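Local coordinates for KLTH0A00704p (Lachancea thermotolerans, PDB 4J2G), which probably helps to recruit PI 3-kinase in autophagy, this chain being the HORMA domain of the longer protein Atg13, at residues Glu130-Gln135 with Ile259-Arg264; Pro88-Thr93 with Arg205-Ser210; Glu126-Arg131 with Ile219-Ser224. The protein carries 1 engineered substitution. All coordinates share one frame; numbering follows the deposited sequence.

Interaction 1: residues Glu130-Gln135 with Ile259-Arg264. With SO4 (sulfate ion), chain C.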
loop_
_atom_site.group_PDB
_atom_site.type_symbol
_atom_site.label_atom_id
_atom_site.label_comp_id
_atom_site.label_asym_id
_atom_site.label_seq_id
_atom_site.Cartn_x
_atom_site.Cartn_y
_atom_site.Cartn_z
ATOM N N GLU A 130 0.322 -2.286 -4.507
ATOM C CA GLU A 130 1.091 -2.084 -3.291
ATOM C C GLU A 130 0.261 -2.551 -2.135
ATOM O O GLU A 130 -0.975 -2.388 -2.141
ATOM C CB GLU A 130 1.350 -0.603 -2.987
ATOM C CG GLU A 130 1.979 0.213 -4.097
ATOM C CD GLU A 130 2.036 1.744 -3.748
ATOM O OE1 GLU A 130 1.123 2.351 -3.046
ATOM O OE2 GLU A 130 3.011 2.347 -4.230
ATOM N N ARG A 131 0.929 -3.062 -1.112
ATOM C CA ARG A 131 0.188 -3.301 0.139
ATOM C C ARG A 131 1.024 -2.855 1.314
ATOM O O ARG A 131 2.095 -3.390 1.524
ATOM C CB ARG A 131 -0.228 -4.747 0.298
ATOM C CG ARG A 131 -1.171 -5.006 1.486
ATOM C CD ARG A 131 -1.516 -6.515 1.549
ATOM N NE ARG A 131 -2.558 -6.893 0.580
ATOM C CZ ARG A 131 -2.453 -7.865 -0.337
ATOM N NH1 ARG A 131 -1.357 -8.593 -0.456
ATOM N NH2 ARG A 131 -3.485 -8.131 -1.133
ATOM N N TRP A 132 0.500 -1.894 2.064
ATOM C CA TRP A 132 1.227 -1.261 3.199
ATOM C C TRP A 132 0.682 -1.877 4.459
ATOM O O TRP A 132 -0.490 -2.269 4.527
ATOM C CB TRP A 132 0.902 0.239 3.254
ATOM C CG TRP A 132 1.378 1.033 2.103
ATOM C CD1 TRP A 132 0.755 1.156 0.847
ATOM C CD2 TRP A 132 2.538 1.846 2.053
ATOM N NE1 TRP A 132 1.509 1.956 0.048
ATOM C CE2 TRP A 132 2.576 2.441 0.762
ATOM C CE3 TRP A 132 3.573 2.138 2.979
ATOM C CZ2 TRP A 132 3.589 3.322 0.357
ATOM C CZ3 TRP A 132 4.564 2.991 2.588
ATOM C CH2 TRP A 132 4.585 3.578 1.262
ATOM N N LEU A 133 1.515 -1.938 5.468
ATOM C CA LEU A 133 1.112 -2.451 6.769
ATOM C C LEU A 133 1.785 -1.504 7.782
ATOM O O LEU A 133 2.987 -1.322 7.720
ATOM C CB LEU A 133 1.774 -3.788 6.982
ATOM C CG LEU A 133 1.604 -4.359 8.399
ATOM C CD1 LEU A 133 0.130 -4.590 8.798
ATOM C CD2 LEU A 133 2.437 -5.609 8.662
ATOM N N ILE A 134 1.001 -0.933 8.678
ATOM C CA ILE A 134 1.474 -0.047 9.770
ATOM C C ILE A 134 0.901 -0.714 11.010
ATOM O O ILE A 134 -0.285 -1.190 11.016
ATOM C CB ILE A 134 0.863 1.347 9.615
ATOM C CG1 ILE A 134 1.192 1.888 8.202
ATOM C CG2 ILE A 134 1.353 2.294 10.726
ATOM C CD1 ILE A 134 0.258 2.995 7.764
ATOM N N GLN A 135 1.762 -0.858 11.998
ATOM C CA GLN A 135 1.561 -1.742 13.143
ATOM C C GLN A 135 2.348 -1.244 14.353
ATOM O O GLN A 135 3.430 -0.640 14.184
ATOM C CB GLN A 135 2.376 -2.966 12.821
ATOM C CG GLN A 135 1.622 -4.227 12.764
ATOM C CD GLN A 135 2.567 -5.325 12.365
ATOM O OE1 GLN A 135 3.755 -5.077 12.043
ATOM N NE2 GLN A 135 2.050 -6.545 12.357
ATOM N N ILE A 259 6.517 0.168 9.994
ATOM C CA ILE A 259 5.887 0.401 8.681
ATOM C C ILE A 259 6.629 -0.371 7.613
ATOM O O ILE A 259 7.835 -0.264 7.491
ATOM C CB ILE A 259 5.956 1.891 8.262
ATOM C CG1 ILE A 259 5.190 2.700 9.304
ATOM C CG2 ILE A 259 5.289 2.081 6.844
ATOM C CD1 ILE A 259 5.508 4.169 9.315
ATOM N N SER A 260 5.917 -1.136 6.842
ATOM C CA SER A 260 6.505 -1.815 5.678
ATOM C C SER A 260 5.532 -1.771 4.450
ATOM O O SER A 260 4.370 -1.471 4.614
ATOM C CB SER A 260 6.818 -3.247 6.041
ATOM O OG SER A 260 5.553 -3.870 6.350
ATOM N N VAL A 261 6.039 -2.021 3.234
ATOM C CA VAL A 261 5.226 -2.018 2.020
ATOM C C VAL A 261 5.826 -3.076 1.117
ATOM O O VAL A 261 7.023 -3.152 0.973
ATOM C CB VAL A 261 5.139 -0.618 1.295
ATOM C CG1 VAL A 261 6.510 -0.154 0.855
ATOM C CG2 VAL A 261 4.214 -0.708 0.045
ATOM N N SER A 262 4.971 -3.906 0.558
ATOM C CA SER A 262 5.296 -4.819 -0.555
ATOM C C SER A 262 4.625 -4.288 -1.792
ATOM O O SER A 262 3.449 -3.929 -1.732
ATOM C CB SER A 262 4.694 -6.171 -0.268
ATOM O OG SER A 262 5.474 -6.748 0.772
ATOM N N TYR A 263 5.364 -4.251 -2.907
ATOM C CA TYR A 263 4.870 -3.685 -4.134
ATOM C C TYR A 263 5.322 -4.430 -5.405
ATOM O O TYR A 263 6.403 -4.940 -5.480
ATOM C CB TYR A 263 5.212 -2.210 -4.221
ATOM C CG TYR A 263 6.696 -1.935 -4.142
ATOM C CD1 TYR A 263 7.324 -1.754 -2.888
ATOM C CD2 TYR A 263 7.455 -1.817 -5.272
ATOM C CE1 TYR A 263 8.683 -1.497 -2.798
ATOM C CE2 TYR A 263 8.837 -1.533 -5.212
ATOM C CZ TYR A 263 9.434 -1.351 -3.969
ATOM O OH TYR A 263 10.786 -1.118 -3.914
ATOM N N ARG A 264 4.445 -4.510 -6.393
ATOM C CA ARG A 264 4.810 -4.984 -7.718
ATOM C C ARG A 264 5.895 -4.066 -8.330
ATOM O O ARG A 264 5.668 -2.869 -8.485
ATOM C CB ARG A 264 3.496 -4.959 -8.536
ATOM C CG ARG A 264 3.592 -5.675 -9.853
ATOM C CD ARG A 264 2.276 -5.531 -10.665
ATOM N NE ARG A 264 1.151 -6.138 -9.977
ATOM C CZ ARG A 264 0.911 -7.461 -9.883
ATOM N NH1 ARG A 264 1.705 -8.364 -10.410
ATOM N NH2 ARG A 264 -0.159 -7.884 -9.237
HETATM S S SO4 C . -2.575 -11.081 -2.993
HETATM O O1 SO4 C . -1.884 -11.393 -1.759
HETATM O O2 SO4 C . -1.813 -11.847 -3.989
HETATM O O3 SO4 C . -3.996 -11.458 -3.167
HETATM O O4 SO4 C . -2.564 -9.611 -3.133
#
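Val-261 lies against the indole face of Trp-132 at the middle of two neighbouring antiparallel strands, 130-135 and 259-264, within the five-stranded sheet of this HORMA domain. Methyl CG2 of Val-261 sits over the ring system, 3.6 Å from the centroid of the Trp-132 five-membered ring and 11° off its normal, a CH-pi contact. The branch point follows it across the indole, with Val-261 CB 3.6 Å from Trp-132 CE3. A beta-branched residue suits this place: CG2 stands anti to the backbone N and covers the centre of the ring, while CG1 is directed to the CZ3 side. Ile-259 meets the same indole at its edge through CG2, and its CG1 runs beside CG2 of Ile-134, 4.1 Å away. Helices 18-39 and 158-177 close over this apolar face, with Ile-37, Leu-171 and Leu-174 against Trp-132.

The register behind these contacts comes from the hydrogen-bonded pairs Arg-131/Ser-262 and Leu-133/Ser-260, each bonded in both directions; Arg-131 N to Ser-262 O is the shortest of the four bonds at 2.7 Å. Their side chains occupy the other, partly exposed face, where small polar serines fit.

One step further out, Glu-130 fixes the rotation of the indole. Trp-132 NE1 donates to Glu-130 OE1 over 3.1 Å at 171°, in the plane of the ring but from above the carboxylate plane. Thr-93 OG1 is also hydrogen-bonded to OE1 of this buried glutamate, so two hydrogen bonds hold that oxygen. The chain of Arg-131 bends at chi3 (-80°), which sets NE, and its end leads away from strand 259-264. Its guanidinium forms a salt bridge with Glu-92 and meets a sulfate ion at its edge: NH2 is 2.7 Å from sulfate O4, and NH1 also donates to O1.

Interaction 2: residues Pro88-Thr93 with Arg205-Ser210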
loop_
_atom_site.group_PDB
_atom_site.type_symbol
_atom_site.label_atom_id
_atom_site.label_comp_id
_atom_site.label_asym_id
_atom_site.label_seq_id
_atom_site.Cartn_x
_atom_site.Cartn_y
_atom_site.Cartn_z
ATOM N N PRO A 88 -3.610 -3.555 13.561
ATOM C CA PRO A 88 -2.713 -3.288 12.418
ATOM C C PRO A 88 -3.499 -2.705 11.213
ATOM O O PRO A 88 -4.627 -3.174 10.885
ATOM C CB PRO A 88 -2.131 -4.688 12.094
ATOM C CG PRO A 88 -3.211 -5.630 12.572
ATOM C CD PRO A 88 -3.697 -5.000 13.862
ATOM N N LEU A 89 -2.900 -1.683 10.609
ATOM C CA LEU A 89 -3.468 -0.874 9.525
ATOM C C LEU A 89 -2.877 -1.287 8.182
ATOM O O LEU A 89 -1.685 -1.152 7.949
ATOM C CB LEU A 89 -3.265 0.618 9.801
ATOM C CG LEU A 89 -3.634 1.882 8.933
ATOM C CD1 LEU A 89 -4.166 1.675 7.556
ATOM C CD2 LEU A 89 -4.598 2.797 9.678
ATOM N N VAL A 90 -3.757 -1.831 7.329
ATOM C CA VAL A 90 -3.438 -2.322 6.015
ATOM C C VAL A 90 -3.980 -1.406 4.938
ATOM O O VAL A 90 -5.107 -0.953 5.010
ATOM C CB VAL A 90 -3.886 -3.779 5.876
ATOM C CG1 VAL A 90 -3.779 -4.331 4.408
ATOM C CG2 VAL A 90 -2.982 -4.563 6.796
ATOM N N ILE A 91 -3.122 -1.056 3.973
ATOM C CA ILE A 91 -3.551 -0.230 2.831
ATOM C C ILE A 91 -3.259 -0.944 1.504
ATOM O O ILE A 91 -2.148 -1.344 1.275
ATOM C CB ILE A 91 -2.908 1.139 2.838
ATOM C CG1 ILE A 91 -3.357 1.896 4.108
ATOM C CG2 ILE A 91 -3.360 1.986 1.633
ATOM C CD1 ILE A 91 -2.645 3.214 4.295
ATOM N N GLU A 92 -4.269 -1.109 0.664
ATOM C CA GLU A 92 -4.044 -1.718 -0.656
ATOM C C GLU A 92 -4.140 -0.615 -1.721
ATOM O O GLU A 92 -4.975 0.232 -1.626
ATOM C CB GLU A 92 -5.095 -2.742 -0.895
ATOM C CG GLU A 92 -4.938 -3.986 0.001
ATOM C CD GLU A 92 -5.888 -5.135 -0.476
ATOM O OE1 GLU A 92 -6.948 -4.839 -1.071
ATOM O OE2 GLU A 92 -5.555 -6.307 -0.284
ATOM N N THR A 93 -3.234 -0.607 -2.697
ATOM C CA THR A 93 -3.231 0.371 -3.771
ATOM C C THR A 93 -3.430 -0.493 -4.988
ATOM O O THR A 93 -2.747 -1.501 -5.156
ATOM C CB THR A 93 -1.901 1.114 -3.877
ATOM O OG1 THR A 93 -1.731 1.966 -2.717
ATOM C CG2 THR A 93 -1.861 2.040 -5.144
ATOM N N ARG A 205 -7.605 1.453 -0.377
ATOM C CA ARG A 205 -8.594 0.853 0.472
ATOM C C ARG A 205 -7.783 0.616 1.722
ATOM O O ARG A 205 -6.649 0.151 1.654
ATOM C CB ARG A 205 -9.002 -0.502 -0.143
ATOM C CG ARG A 205 -9.760 -1.441 0.726
ATOM C CD ARG A 205 -10.159 -2.739 -0.015
ATOM N NE ARG A 205 -9.961 -2.604 -1.450
ATOM C CZ ARG A 205 -10.902 -2.860 -2.343
ATOM N NH1 ARG A 205 -12.102 -3.259 -1.923
ATOM N NH2 ARG A 205 -10.659 -2.748 -3.646
ATOM N N ILE A 206 -8.372 0.953 2.848
ATOM C CA ILE A 206 -7.804 0.739 4.140
ATOM C C ILE A 206 -8.536 -0.412 4.727
ATOM O O ILE A 206 -9.709 -0.514 4.558
ATOM C CB ILE A 206 -8.054 1.966 5.000
ATOM C CG1 ILE A 206 -7.247 3.131 4.424
ATOM C CG2 ILE A 206 -7.753 1.638 6.434
ATOM C CD1 ILE A 206 -7.576 4.526 4.968
ATOM N N LEU A 207 -7.813 -1.299 5.390
ATOM C CA LEU A 207 -8.320 -2.535 5.960
ATOM C C LEU A 207 -7.728 -2.712 7.363
ATOM O O LEU A 207 -6.552 -2.297 7.653
ATOM C CB LEU A 207 -7.850 -3.739 5.190
ATOM C CG LEU A 207 -8.350 -3.800 3.734
ATOM C CD1 LEU A 207 -7.692 -4.930 2.958
ATOM C CD2 LEU A 207 -9.860 -3.922 3.731
ATOM N N ASP A 208 -8.534 -3.316 8.240
ATOM C CA ASP A 208 -8.042 -3.792 9.550
ATOM C C ASP A 208 -7.270 -5.084 9.270
ATOM O O ASP A 208 -7.818 -6.073 8.797
ATOM C CB ASP A 208 -9.209 -4.017 10.483
ATOM C CG ASP A 208 -8.802 -4.565 11.855
ATOM O OD1 ASP A 208 -7.791 -5.318 11.985
ATOM O OD2 ASP A 208 -9.553 -4.229 12.811
ATOM N N GLY A 209 -5.969 -5.060 9.498
ATOM C CA GLY A 209 -5.175 -6.225 9.142
ATOM C C GLY A 209 -5.154 -7.417 10.099
ATOM O O GLY A 209 -4.455 -8.392 9.837
ATOM N N SER A 210 -5.896 -7.366 11.202
ATOM C CA SER A 210 -5.936 -8.536 12.074
ATOM C C SER A 210 -7.028 -9.468 11.581
ATOM O O SER A 210 -7.330 -10.446 12.236
ATOM C CB SER A 210 -6.192 -8.134 13.517
ATOM O OG SER A 210 -7.459 -7.499 13.612
#
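Glu-92 runs alongside Arg-205 and past the tip of Leu-207. Its CB starts near the carbonyl of Arg-205, whose O accepts from Glu-92 N at 2.9 Å. CG, anti to the carbonyl carbon (chi1 -70°), then comes beside CD1 of Leu-207, and the same methyl lies 3.9 Å from Glu-92 CD. At the tip, OE1 faces Arg-205 NE across 3.8 Å, a long salt bridge of charges alone: the carboxylate and guanidinium planes stand 79° apart and no N-H points at the oxygen. The stronger partners lie outside, Arg-218 for Glu-92 OE1 and Glu-126 for Arg-205 NH2, while Glu-92 OE2 makes a salt bridge with Arg-131 NH2. Arg-205 NE, buried by the contact, has no hydrogen-bond partner in the model.

Strands 89-93 and 205-208 form an antiparallel pair at one side of the HORMA sheet, 201-208 being one of its two outermost strands within the chain. Val-90 and Leu-207 exchange two backbone bonds, and on the face they share with Glu-92 their CB atoms are 4.0 Å apart. On the other face the apolar residues Leu-89, Ile-91 and Ile-206 meet: Ile-206 lays CG1 next to CG1 of Ile-91 and brings CG2 to 3.8 Å from Leu-89 CD1, under helices 18-39 and 70-78.

Beyond the strand, Gly-209 N bonds to Pro-88 O at 2.7 Å. Glycine fits here because a beta carbon would collide with CG2 of Val-90. Asp-208 OD1 accepts from Ser-210 N, an Asx turn, and from Ser-210 OG as well; the Pro-88 ring packs on the turn with CG 3.5 Å from Ser-210 N.

Interaction 3: residues Glu126-Arg131 with Ile219-Ser224. With SO4 (sulfate ion), chain C.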
loop_
_atom_site.group_PDB
_atom_site.type_symbol
_atom_site.label_atom_id
_atom_site.label_comp_id
_atom_site.label_asym_id
_atom_site.label_seq_id
_atom_site.Cartn_x
_atom_site.Cartn_y
_atom_site.Cartn_z
ATOM N N GLU A 126 -9.751 -5.222 -10.525
ATOM C CA GLU A 126 -8.534 -4.401 -10.171
ATOM C C GLU A 126 -7.214 -5.179 -10.293
ATOM O O GLU A 126 -7.219 -6.408 -10.289
ATOM C CB GLU A 126 -8.646 -3.851 -8.736
ATOM C CG GLU A 126 -8.898 -4.929 -7.717
ATOM C CD GLU A 126 -9.013 -4.402 -6.299
ATOM O OE1 GLU A 126 -9.915 -3.568 -6.057
ATOM O OE2 GLU A 126 -8.196 -4.826 -5.428
ATOM N N ILE A 127 -6.087 -4.460 -10.414
ATOM C CA ILE A 127 -4.766 -5.079 -10.295
ATOM C C ILE A 127 -4.109 -4.475 -9.093
ATOM O O ILE A 127 -3.910 -3.247 -9.054
ATOM C CB ILE A 127 -3.923 -4.808 -11.543
ATOM C CG1 ILE A 127 -4.635 -5.399 -12.755
ATOM C CG2 ILE A 127 -2.438 -5.269 -11.408
ATOM C CD1 ILE A 127 -4.219 -4.764 -14.072
HETATM N N MSE A 128 -3.756 -5.319 -8.122
HETATM C CA MSE A 128 -3.057 -4.888 -6.909
HETATM C C MSE A 128 -1.695 -4.365 -7.251
HETATM O O MSE A 128 -1.002 -4.945 -8.069
HETATM C CB MSE A 128 -2.860 -6.132 -6.069
HETATM C CG MSE A 128 -4.032 -6.360 -5.168
HETATM SE SE MSE A 128 -4.533 -4.907 -3.970
HETATM C CE MSE A 128 -2.859 -5.126 -2.965
ATOM N N LEU A 129 -1.275 -3.269 -6.610
ATOM C CA LEU A 129 0.014 -2.739 -6.908
ATOM C C LEU A 129 0.911 -2.622 -5.645
ATOM O O LEU A 129 2.120 -2.750 -5.748
ATOM C CB LEU A 129 -0.182 -1.325 -7.527
ATOM C CG LEU A 129 -1.025 -1.174 -8.808
ATOM C CD1 LEU A 129 -1.294 0.258 -9.162
ATOM C CD2 LEU A 129 -0.380 -1.909 -9.966
ATOM N N GLU A 130 0.322 -2.286 -4.507
ATOM C CA GLU A 130 1.091 -2.084 -3.291
ATOM C C GLU A 130 0.261 -2.551 -2.135
ATOM O O GLU A 130 -0.975 -2.388 -2.141
ATOM C CB GLU A 130 1.350 -0.603 -2.987
ATOM C CG GLU A 130 1.979 0.213 -4.097
ATOM C CD GLU A 130 2.036 1.744 -3.748
ATOM O OE1 GLU A 130 1.123 2.351 -3.046
ATOM O OE2 GLU A 130 3.011 2.347 -4.230
ATOM N N ARG A 131 0.929 -3.062 -1.112
ATOM C CA ARG A 131 0.188 -3.301 0.139
ATOM C C ARG A 131 1.024 -2.855 1.314
ATOM O O ARG A 131 2.095 -3.390 1.524
ATOM C CB ARG A 131 -0.228 -4.747 0.298
ATOM C CG ARG A 131 -1.171 -5.006 1.486
ATOM C CD ARG A 131 -1.516 -6.515 1.549
ATOM N NE ARG A 131 -2.558 -6.893 0.580
ATOM C CZ ARG A 131 -2.453 -7.865 -0.337
ATOM N NH1 ARG A 131 -1.357 -8.593 -0.456
ATOM N NH2 ARG A 131 -3.485 -8.131 -1.133
ATOM N N ILE A 219 -6.626 -9.195 -9.970
ATOM C CA ILE A 219 -5.269 -9.710 -10.115
ATOM C C ILE A 219 -4.507 -9.340 -8.837
ATOM O O ILE A 219 -4.155 -8.154 -8.622
ATOM C CB ILE A 219 -4.529 -9.075 -11.317
ATOM C CG1 ILE A 219 -5.252 -9.291 -12.647
ATOM C CG2 ILE A 219 -3.084 -9.550 -11.409
ATOM C CD1 ILE A 219 -5.172 -10.693 -13.190
ATOM N N GLY A 220 -4.219 -10.343 -8.011
ATOM C CA GLY A 220 -3.528 -10.193 -6.741
ATOM C C GLY A 220 -2.039 -9.811 -6.888
ATOM O O GLY A 220 -1.435 -9.997 -7.942
ATOM N N LEU A 221 -1.443 -9.274 -5.828
ATOM C CA LEU A 221 0.026 -9.135 -5.797
ATOM C C LEU A 221 0.776 -10.415 -6.180
ATOM O O LEU A 221 1.849 -10.331 -6.779
ATOM C CB LEU A 221 0.489 -8.670 -4.413
ATOM C CG LEU A 221 0.448 -7.168 -4.140
ATOM C CD1 LEU A 221 1.239 -6.952 -2.873
ATOM C CD2 LEU A 221 0.970 -6.281 -5.307
ATOM N N SER A 222 0.212 -11.590 -5.837
ATOM C CA SER A 222 0.853 -12.914 -6.115
ATOM C C SER A 222 1.032 -13.274 -7.612
ATOM O O SER A 222 1.992 -13.968 -7.966
ATOM C CB SER A 222 0.107 -14.062 -5.404
ATOM O OG SER A 222 -1.158 -14.352 -6.053
ATOM N N LYS A 223 0.111 -12.813 -8.464
ATOM C CA LYS A 223 0.187 -13.020 -9.899
ATOM C C LYS A 223 1.360 -12.224 -10.482
ATOM O O LYS A 223 1.388 -10.998 -10.496
ATOM C CB LYS A 223 -1.148 -12.653 -10.583
ATOM C CG LYS A 223 -2.197 -13.765 -10.566
ATOM C CD LYS A 223 -1.959 -14.858 -11.632
ATOM C CE LYS A 223 -1.027 -15.987 -11.160
ATOM N NZ LYS A 223 -1.411 -17.339 -11.685
ATOM N N SER A 224 2.358 -12.928 -10.946
ATOM C CA SER A 224 3.451 -12.278 -11.584
ATOM C C SER A 224 2.841 -12.196 -12.949
ATOM O O SER A 224 1.925 -12.973 -13.286
ATOM C CB SER A 224 4.666 -13.208 -11.546
ATOM O OG SER A 224 4.394 -14.349 -12.302
HETATM S S SO4 C . -2.575 -11.081 -2.993
HETATM O O1 SO4 C . -1.884 -11.393 -1.759
HETATM O O2 SO4 C . -1.813 -11.847 -3.989
HETATM O O3 SO4 C . -3.996 -11.458 -3.167
HETATM O O4 SO4 C . -2.564 -9.611 -3.133
#
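Ile-127 and Ile-219 pair through a single backbone bridge, where the loop 219-224 joins the beginning of strand 126-136. Two backbone hydrogen bonds make the join: Ile-219 N donates to Glu-126 O, and Met-128 N to Ile-219 O, 2.9 Å long at 171°. Past the bridge the loop folds into a type I turn from Gly-220 to Lys-223.

Apolar contacts flank this join. The CG1 atoms of Ile-127 and Ile-219 approach to 3.9 Å, the side chains running side by side. Leu-221 crosses Met-128, a selenomethionine in this crystal, at about a right angle; its forked end suits the place because CD2 reaches the backbone of the strand, 3.7 Å from Leu-129 C, while CD1 packs near Arg-131 NH1. Met-128 is bent at both chi2 and chi3 (-67°), the latter bringing CE over one face of the Arg-131 guanidinium, off toward its rim.

Polar contacts gather round the sulfate, which probably came from the crystallisation liquor. Besides Arg-131, the turn supplies main-chain donors: Leu-221 N lies 2.9 Å from sulfate O4. Ser-222 N lies 2.8 Å from sulfate O2. Ser-222 OG adds a weak bond to that oxygen. For the ion to sit here Gly-220 must lack a beta carbon, which would run into O2. An alanine in place of Arg-131 would probably leave the sulfate with the turn's N-H groups as its main remaining donors here, Glu-92 OE2 without its partner charge and Met-128 CE without the flat group it packs on.

An arginine facing successive main-chain N-H groups of a turn is a familiar form of anion site; since sulfate resembles phosphate, this one in the Atg13 HORMA domain might accept a phosphate group, though none is seen here.

In the fold
Strand 126-136 takes part in interactions 1 and 3 and borders interaction 2. In the sheet it lies between strand 255-264, its partner in interaction 1, and strand 89-96 of interaction 2, to which it is joined by Ile-134 O to Leu-89 N (2.7 Å) and Trp-132 N to Ile-91 O (2.8 Å). Leu-129 and Glu-130 both face Thr-93 there, a classic beta bulge. Interactions 1 and 3 share Glu-130, Arg-131 and the sulfate; Arg-264 also links them, its NH2 2.8 Å from Gly-220 O and its NH1 2.7 Å from Lys-223 O. Interactions 2 and 3 meet through a salt bridge, Arg-205 NH2 to Glu-126 OE1 at 2.7 Å, and the side chain of Glu-92 is about 5 Å from the sulfate.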